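Glutamate racemase (Escherichia coli, PDB 2JFN) is a bacterial enzyme of the Asp/Glu/hydantoin racemase family, built from two alpha/beta lobes and holding glutamic acid and UDP-N-acetylmuramoyl-L-alanine as ligands in this model. Local coordinates at residues G30-L34 with A169-L173; P45-Y49 with S248-N252; T125-G131 with E195-V201. All coordinates share one frame; numbering follows the deposited sequence.

The three contacts spread across a chain of two alpha/beta lobes, one built on the mixed sheet that includes strands 21-28 and 48-53, the other on a four-stranded parallel sheet. Interaction 1 joins the lobes beside the glutamic acid pocket, pairing the turn leading into helix 33-43 with helix 163-174. Its segments alternate along the chain with those of interactions 2 and 3, whose centres lie about 22 and 26 Å from its own. Interaction 3, in the second lobe, is nested inside the loop closed by interaction 2, in the first; their centres are about 39 Å apart. Interaction 1 therefore bridges the lobes, whereas interactions 2 and 3 each close a junction within one lobe.

Interaction 1 of 3, residues G30-L34 with A169-L173; sequences GVGGL and AEAKL
With CG anti to its carbonyl carbon (chi1 -77°) and a bend at chi2 (-73°), E170 carries its carboxylate out from helix 163-174 to the backbone of G30 and V31. There OE1 of E170 accepts a hydrogen bond from the backbone N of V31 at 3.0 Å, with an N-H...O angle of 162°. The donor comes from the syn side of the carboxylate, somewhat out of its plane. Glycine suits the preceding position because its bare CA lets E170 OE1 come within 3.4 Å of G30 CA. The valine is turned so that its methyl CG2, lodged between its own N and carbonyl carbon, also lies 3.4 Å from E170 OE1, covering the oxygen with hydrocarbon beside the polar bond.

One helical turn after A169, L173 supplies the apolar half of the contact. Its CD1 lies 3.8 Å from V31 CB and equally 3.8 Å from L34 CD1, the two leucine side chains running antiparallel past one another and meeting through these methyls. Branched aliphatic residues fit here, since the turn at V31, the first residues of helix 33-43 and helix 163-174 meet in a buried interface. The carboxylate is held by more than V31: OE1 is also hydrogen-bonded to H206 and OE2 to H174, so both oxygens have partners and its rotation is restrained. On the other side, the backbone N atoms of G30 and G33 both bond to D28 OD1, fixing the turn that leads into helix 33-43.

H206 and D28 both line the glutamic acid pocket. E170 is therefore a second-shell residue behind H206, and its bond to V31 links the helix of one lobe to the turn of the other, an arrangement consistent with a ligand-binding cleft between two alpha/beta lobes.

Interaction 2 of 3, residues P45-Y49 with S248-N252; sequences PDLHY and SADAN
The loop joining strands 247-248 and 253-256 lies against the beginning of strand 48-53, with N252 and H48 as the main points of contact. N252 lies just before a strand that runs parallel to 48-53, and its amide acts much as a backbone carbonyl would: OD1 accepts from the backbone N of Y49 at 2.9 Å, the N-H...O angle being 159°. This donor sits above the carbonyl plane, 44° out of it, so the bond is not made on a lone pair. Asparagine suits the place because its other branch is a donor. ND2 gives a hydrogen bond to a water 3.0 Å away, which has L47 O at 2.8 Å and P45 O among more acceptors than its two protons can serve; ND2 has a further bond to G274 O. Beside the amide, the Y49 ring runs in the same direction, their planes steeply inclined.

H48 extends toward the loop with its ring carbon CG opposite the backbone N (chi1 168°), which brings the imidazole up to the loop, one face under S248 OG and an edge toward A251 O. S248 CB approaches to 3.5 Å from H48 ND1, and S248 OG forms an ST turn with D250 N. At the ring's edge, a second water joins H48 NE2, 2.7 Å away, to A251 O. The other ring nitrogen, ND1, bonds to T23 OG1.

Around this site, strand 21-28 lies beside H48 and S248, the ring of Y83 meets H48 edge-to-face, and helix 33-43 packs on Y49 through Y37, I40 and R41.

Interaction 3 of 3, residues T125-G131 with E195-V201; sequences TANGIVG and EPPDTVV
D198 meets the 125-128 turn just where two neighbouring parallel strands begin, 129-134 and 199-202, the central pair of the four-stranded sheet in this alpha/beta lobe. Its CG lies between its own N and carbonyl carbon (chi1 73°), a conformation that presents the carboxylate to the turn. A126 N donates to the syn lone pair of D198 OD2 at 2.8 Å, and N127 N reaches the same oxygen from above the carboxylate plane. The other oxygen, OD1, takes T125 OG1 at 2.7 Å and, from the opposite face, T199 OG1 at 2.9 Å. Aspartate suits the place: its short side chain holds both oxygens close to the turn, where they accept from four donors.

With CG likewise between N and the carbonyl carbon (chi1 77°), N127 folds OD1 back over its own turn to I129 N, closing an Asx turn, and sends ND2 to P196 O at 3.2 Å and only weakly to E195 OE2. G128, with positive phi, completes the reversal into the strand.

Beyond the turn, I129 packs its CG2 against the ring of P197, 3.9 Å from P197 CG, and V130 CG1 meets V201 CG2 on the side covered by A121 of helix 118-124. G131, without a side chain, accommodates the proline ring. Its N donates to T199 O, and its O receives V201 N at 2.7 Å in a nearly straight bond, 176° at the hydrogen.

Interaction 1 of 3, residues G30-L34 with A169-L173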
loop_
_atom_site.group_PDB
_atom_site.type_symbol
_atom_site.label_atom_id
_atom_site.label_comp_id
_atom_site.label_asym_id
_atom_site.label_seq_id
_atom_site.Cartn_x
_atom_site.Cartn_y
_atom_site.Cartn_z
ATOM N N GLY A 30 -1.084 7.871 0.876
ATOM C CA GLY A 30 -1.800 8.179 2.101
ATOM C C GLY A 30 -1.527 7.234 3.254
ATOM O O GLY A 30 -0.369 6.958 3.580
ATOM N N VAL A 31 -2.589 6.718 3.872
ATOM C CA VAL A 31 -2.440 5.814 5.007
ATOM C C VAL A 31 -2.284 4.330 4.644
ATOM O O VAL A 31 -1.883 3.531 5.487
ATOM C CB VAL A 31 -3.637 5.945 6.006
ATOM C CG1 VAL A 31 -3.707 7.366 6.561
ATOM C CG2 VAL A 31 -4.954 5.590 5.319
ATOM N N GLY A 32 -2.595 3.964 3.404
ATOM C CA GLY A 32 -2.494 2.565 3.006
ATOM C C GLY A 32 -1.139 1.940 3.290
ATOM O O GLY A 32 -1.047 0.758 3.623
ATOM N N GLY A 33 -0.083 2.736 3.151
ATOM C CA GLY A 33 1.262 2.246 3.395
ATOM C C GLY A 33 1.413 1.636 4.772
ATOM O O GLY A 33 2.217 0.737 4.962
ATOM N N LEU A 34 0.623 2.114 5.730
ATOM C CA LEU A 34 0.679 1.606 7.090
ATOM C C LEU A 34 0.314 0.128 7.207
ATOM O O LEU A 34 0.789 -0.545 8.115
ATOM C CB LEU A 34 -0.232 2.433 8.003
ATOM C CG LEU A 34 0.211 3.886 8.210
ATOM C CD1 LEU A 34 -0.861 4.633 8.988
ATOM C CD2 LEU A 34 1.546 3.917 8.951
ATOM N N ALA A 169 -11.078 4.203 3.966
ATOM C CA ALA A 169 -9.890 3.816 4.725
ATOM C C ALA A 169 -9.236 5.071 5.301
ATOM O O ALA A 169 -8.846 5.096 6.470
ATOM C CB ALA A 169 -8.897 3.059 3.824
ATOM N N GLU A 170 -9.112 6.112 4.481
ATOM C CA GLU A 170 -8.525 7.365 4.956
ATOM C C GLU A 170 -9.343 7.867 6.144
ATOM O O GLU A 170 -8.798 8.162 7.205
ATOM C CB GLU A 170 -8.526 8.427 3.848
ATOM C CG GLU A 170 -7.439 8.250 2.793
ATOM C CD GLU A 170 -6.042 8.607 3.301
ATOM O OE1 GLU A 170 -5.063 7.975 2.842
ATOM O OE2 GLU A 170 -5.916 9.523 4.147
ATOM N N ALA A 171 -10.659 7.948 5.963
ATOM C CA ALA A 171 -11.542 8.412 7.028
ATOM C C ALA A 171 -11.322 7.621 8.309
ATOM O O ALA A 171 -11.172 8.195 9.390
ATOM C CB ALA A 171 -12.994 8.289 6.593
ATOM N N LYS A 172 -11.303 6.300 8.191
ATOM C CA LYS A 172 -11.120 5.455 9.359
ATOM C C LYS A 172 -9.892 5.819 10.185
ATOM O O LYS A 172 -9.997 6.013 11.398
ATOM C CB LYS A 172 -11.044 3.983 8.951
ATOM C CG LYS A 172 -10.891 3.041 10.133
ATOM C CD LYS A 172 -10.843 1.583 9.686
ATOM C CE LYS A 172 -10.724 0.648 10.880
ATOM N NZ LYS A 172 -10.718 -0.771 10.455
ATOM N N LEU A 173 -8.732 5.916 9.545
ATOM C CA LEU A 173 -7.519 6.244 10.280
ATOM C C LEU A 173 -7.467 7.709 10.700
ATOM O O LEU A 173 -6.567 8.119 11.428
ATOM C CB LEU A 173 -6.271 5.883 9.465
ATOM C CG LEU A 173 -6.052 4.425 9.027
ATOM C CD1 LEU A 173 -4.587 4.066 9.228
ATOM C CD2 LEU A 173 -6.936 3.476 9.811
#

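Interaction 2 of 3, residues P45-Y49 with S248-N252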
loop_
_atom_site.group_PDB
_atom_site.type_symbol
_atom_site.label_atom_id
_atom_site.label_comp_id
_atom_site.label_asym_id
_atom_site.label_seq_id
_atom_site.Cartn_x
_atom_site.Cartn_y
_atom_site.Cartn_z
ATOM N N PRO A 45 10.919 -5.717 13.861
ATOM C CA PRO A 45 10.559 -4.684 14.839
ATOM C C PRO A 45 11.570 -3.633 15.305
ATOM O O PRO A 45 11.165 -2.599 15.840
ATOM C CB PRO A 45 10.021 -5.507 16.009
ATOM C CG PRO A 45 10.864 -6.736 15.954
ATOM C CD PRO A 45 10.869 -7.057 14.476
ATOM N N ASP A 46 12.864 -3.860 15.105
ATOM C CA ASP A 46 13.846 -2.893 15.597
ATOM C C ASP A 46 14.460 -1.931 14.582
ATOM O O ASP A 46 15.343 -1.153 14.938
ATOM C CB ASP A 46 14.981 -3.627 16.325
ATOM C CG ASP A 46 14.475 -4.511 17.450
ATOM O OD1 ASP A 46 13.804 -3.983 18.366
ATOM O OD2 ASP A 46 14.751 -5.734 17.418
ATOM N N LEU A 47 14.001 -1.967 13.337
ATOM C CA LEU A 47 14.556 -1.089 12.311
ATOM C C LEU A 47 14.245 0.379 12.565
ATOM O O LEU A 47 13.397 0.713 13.396
ATOM C CB LEU A 47 14.007 -1.475 10.935
ATOM C CG LEU A 47 14.123 -2.942 10.526
ATOM C CD1 LEU A 47 13.547 -3.124 9.140
ATOM C CD2 LEU A 47 15.579 -3.373 10.561
ATOM N N HIS A 48 14.959 1.256 11.865
ATOM C CA HIS A 48 14.714 2.692 11.967
ATOM C C HIS A 48 13.756 2.962 10.816
ATOM O O HIS A 48 14.178 3.080 9.663
ATOM C CB HIS A 48 15.987 3.511 11.744
ATOM C CG HIS A 48 15.728 4.979 11.566
ATOM N ND1 HIS A 48 16.335 5.730 10.581
ATOM C CD2 HIS A 48 14.937 5.835 12.256
ATOM C CE1 HIS A 48 15.929 6.985 10.673
ATOM N NE2 HIS A 48 15.080 7.074 11.682
ATOM N N TYR A 49 12.473 3.042 11.129
ATOM C CA TYR A 49 11.470 3.262 10.103
ATOM C C TYR A 49 11.138 4.721 9.824
ATOM O O TYR A 49 11.076 5.558 10.730
ATOM C CB TYR A 49 10.169 2.533 10.458
ATOM C CG TYR A 49 10.246 1.022 10.392
ATOM C CD1 TYR A 49 10.422 0.259 11.545
ATOM C CD2 TYR A 49 10.114 0.355 9.172
ATOM C CE1 TYR A 49 10.458 -1.145 11.493
ATOM C CE2 TYR A 49 10.152 -1.040 9.103
ATOM C CZ TYR A 49 10.322 -1.783 10.269
ATOM O OH TYR A 49 10.338 -3.163 10.195
ATOM N N SER A 248 20.600 4.173 11.506
ATOM C CA SER A 248 20.479 5.307 12.406
ATOM C C SER A 248 19.933 4.859 13.762
ATOM O O SER A 248 19.255 3.835 13.863
ATOM C CB SER A 248 19.547 6.361 11.792
ATOM O OG SER A 248 19.307 7.427 12.690
ATOM N N ALA A 249 20.234 5.629 14.803
ATOM C CA ALA A 249 19.753 5.307 16.138
ATOM C C ALA A 249 18.547 6.180 16.482
ATOM O O ALA A 249 17.917 5.998 17.523
ATOM C CB ALA A 249 20.870 5.505 17.168
ATOM N N ASP A 250 18.223 7.125 15.602
ATOM C CA ASP A 250 17.082 8.007 15.829
ATOM C C ASP A 250 15.797 7.190 15.876
ATOM O O ASP A 250 15.731 6.086 15.334
ATOM C CB ASP A 250 16.973 9.066 14.721
ATOM C CG ASP A 250 18.098 10.089 14.772
ATOM O OD1 ASP A 250 18.865 10.089 15.759
ATOM O OD2 ASP A 250 18.212 10.902 13.827
ATOM N N ALA A 251 14.777 7.736 16.527
ATOM C CA ALA A 251 13.492 7.058 16.642
ATOM C C ALA A 251 12.750 7.110 15.310
ATOM O O ALA A 251 13.092 7.903 14.434
ATOM C CB ALA A 251 12.655 7.714 17.729
ATOM N N ASN A 252 11.735 6.263 15.165
ATOM C CA ASN A 252 10.950 6.220 13.938
ATOM C C ASN A 252 10.300 7.572 13.698
ATOM O O ASN A 252 9.887 8.242 14.639
ATOM C CB ASN A 252 9.860 5.150 14.022
ATOM C CG ASN A 252 10.416 3.769 14.263
ATOM O OD1 ASN A 252 11.524 3.447 13.828
ATOM N ND2 ASN A 252 9.644 2.933 14.943
HETATM O O HOH W 1 11.274 0.397 15.243
HETATM O O HOH W 2 14.134 9.457 12.375
#

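Interaction 3 of 3, residues T125-G131 with E195-V201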
loop_
_atom_site.group_PDB
_atom_site.type_symbol
_atom_site.label_atom_id
_atom_site.label_comp_id
_atom_site.label_asym_id
_atom_site.label_seq_id
_atom_site.Cartn_x
_atom_site.Cartn_y
_atom_site.Cartn_z
ATOM N N THR A 125 -8.060 -20.260 -4.256
ATOM C CA THR A 125 -9.480 -20.352 -4.546
ATOM C C THR A 125 -9.925 -21.800 -4.728
ATOM O O THR A 125 -9.190 -22.626 -5.268
ATOM C CB THR A 125 -9.854 -19.539 -5.810
ATOM O OG1 THR A 125 -11.268 -19.616 -6.027
ATOM C CG2 THR A 125 -9.123 -20.069 -7.040
ATOM N N ALA A 126 -11.131 -22.100 -4.258
ATOM C CA ALA A 126 -11.681 -23.443 -4.370
ATOM C C ALA A 126 -12.770 -23.477 -5.435
ATOM O O ALA A 126 -12.954 -24.493 -6.108
ATOM C CB ALA A 126 -12.247 -23.892 -3.025
ATOM N N ASN A 127 -13.489 -22.369 -5.594
ATOM C CA ASN A 127 -14.559 -22.311 -6.584
ATOM C C ASN A 127 -14.104 -21.688 -7.896
ATOM O O ASN A 127 -14.876 -21.583 -8.848
ATOM C CB ASN A 127 -15.767 -21.549 -6.018
ATOM C CG ASN A 127 -15.567 -20.041 -6.003
ATOM O OD1 ASN A 127 -14.443 -19.543 -6.030
ATOM N ND2 ASN A 127 -16.672 -19.307 -5.943
ATOM N N GLY A 128 -12.840 -21.281 -7.944
ATOM C CA GLY A 128 -12.302 -20.683 -9.152
ATOM C C GLY A 128 -12.725 -19.247 -9.406
ATOM O O GLY A 128 -12.418 -18.696 -10.461
ATOM N N ILE A 129 -13.430 -18.635 -8.457
ATOM C CA ILE A 129 -13.869 -17.249 -8.614
ATOM C C ILE A 129 -13.011 -16.360 -7.710
ATOM O O ILE A 129 -13.150 -16.384 -6.489
ATOM C CB ILE A 129 -15.339 -17.045 -8.191
ATOM C CG1 ILE A 129 -16.212 -18.206 -8.682
ATOM C CG2 ILE A 129 -15.846 -15.718 -8.749
ATOM C CD1 ILE A 129 -16.497 -18.200 -10.162
ATOM N N VAL A 130 -12.128 -15.575 -8.317
ATOM C CA VAL A 130 -11.260 -14.695 -7.554
ATOM C C VAL A 130 -11.614 -13.236 -7.796
ATOM O O VAL A 130 -11.695 -12.781 -8.939
ATOM C CB VAL A 130 -9.782 -14.930 -7.922
ATOM C CG1 VAL A 130 -8.891 -13.930 -7.194
ATOM C CG2 VAL A 130 -9.386 -16.352 -7.554
ATOM N N GLY A 131 -11.834 -12.505 -6.712
ATOM C CA GLY A 131 -12.167 -11.102 -6.833
ATOM C C GLY A 131 -10.950 -10.213 -6.625
ATOM O O GLY A 131 -10.024 -10.562 -5.892
ATOM N N GLU A 195 -22.804 -17.004 -7.226
ATOM C CA GLU A 195 -21.608 -17.556 -6.607
ATOM C C GLU A 195 -20.518 -16.490 -6.577
ATOM O O GLU A 195 -19.749 -16.345 -7.525
ATOM C CB GLU A 195 -21.114 -18.779 -7.380
ATOM C CG GLU A 195 -19.808 -19.328 -6.830
ATOM C CD GLU A 195 -19.509 -20.731 -7.305
ATOM O OE1 GLU A 195 -19.608 -20.987 -8.526
ATOM O OE2 GLU A 195 -19.164 -21.578 -6.451
ATOM N N PRO A 196 -20.449 -15.720 -5.484
ATOM C CA PRO A 196 -19.433 -14.670 -5.374
ATOM C C PRO A 196 -18.040 -15.267 -5.216
ATOM O O PRO A 196 -17.892 -16.463 -4.958
ATOM C CB PRO A 196 -19.882 -13.892 -4.140
ATOM C CG PRO A 196 -20.454 -14.966 -3.271
ATOM C CD PRO A 196 -21.264 -15.798 -4.257
ATOM N N PRO A 197 -16.994 -14.441 -5.376
ATOM C CA PRO A 197 -15.620 -14.940 -5.239
ATOM C C PRO A 197 -15.423 -15.526 -3.851
ATOM O O PRO A 197 -15.926 -14.978 -2.876
ATOM C CB PRO A 197 -14.768 -13.680 -5.429
ATOM C CG PRO A 197 -15.643 -12.767 -6.211
ATOM C CD PRO A 197 -17.003 -12.989 -5.616
ATOM N N ASP A 198 -14.706 -16.638 -3.743
ATOM C CA ASP A 198 -14.466 -17.197 -2.422
ATOM C C ASP A 198 -13.114 -16.667 -1.928
ATOM O O ASP A 198 -12.733 -16.856 -0.772
ATOM C CB ASP A 198 -14.505 -18.737 -2.462
ATOM C CG ASP A 198 -13.287 -19.361 -3.132
ATOM O OD1 ASP A 198 -12.580 -18.672 -3.903
ATOM O OD2 ASP A 198 -13.052 -20.573 -2.889
ATOM N N THR A 199 -12.417 -15.966 -2.815
ATOM C CA THR A 199 -11.110 -15.383 -2.500
ATOM C C THR A 199 -11.066 -13.952 -3.048
ATOM O O THR A 199 -11.308 -13.734 -4.229
ATOM C CB THR A 199 -9.986 -16.216 -3.142
ATOM O OG1 THR A 199 -10.152 -17.594 -2.779
ATOM C CG2 THR A 199 -8.619 -15.741 -2.657
ATOM N N VAL A 200 -10.769 -12.978 -2.190
ATOM C CA VAL A 200 -10.721 -11.584 -2.626
ATOM C C VAL A 200 -9.341 -10.981 -2.403
ATOM O O VAL A 200 -8.844 -10.952 -1.279
ATOM C CB VAL A 200 -11.761 -10.713 -1.870
ATOM C CG1 VAL A 200 -11.620 -9.248 -2.287
ATOM C CG2 VAL A 200 -13.182 -11.201 -2.174
ATOM N N VAL A 201 -8.737 -10.501 -3.484
ATOM C CA VAL A 201 -7.416 -9.883 -3.431
ATOM C C VAL A 201 -7.553 -8.397 -3.128
ATOM O O VAL A 201 -8.289 -7.686 -3.802
ATOM C CB VAL A 201 -6.681 -10.014 -4.788
ATOM C CG1 VAL A 201 -5.349 -9.258 -4.744
ATOM C CG2 VAL A 201 -6.447 -11.482 -5.110
#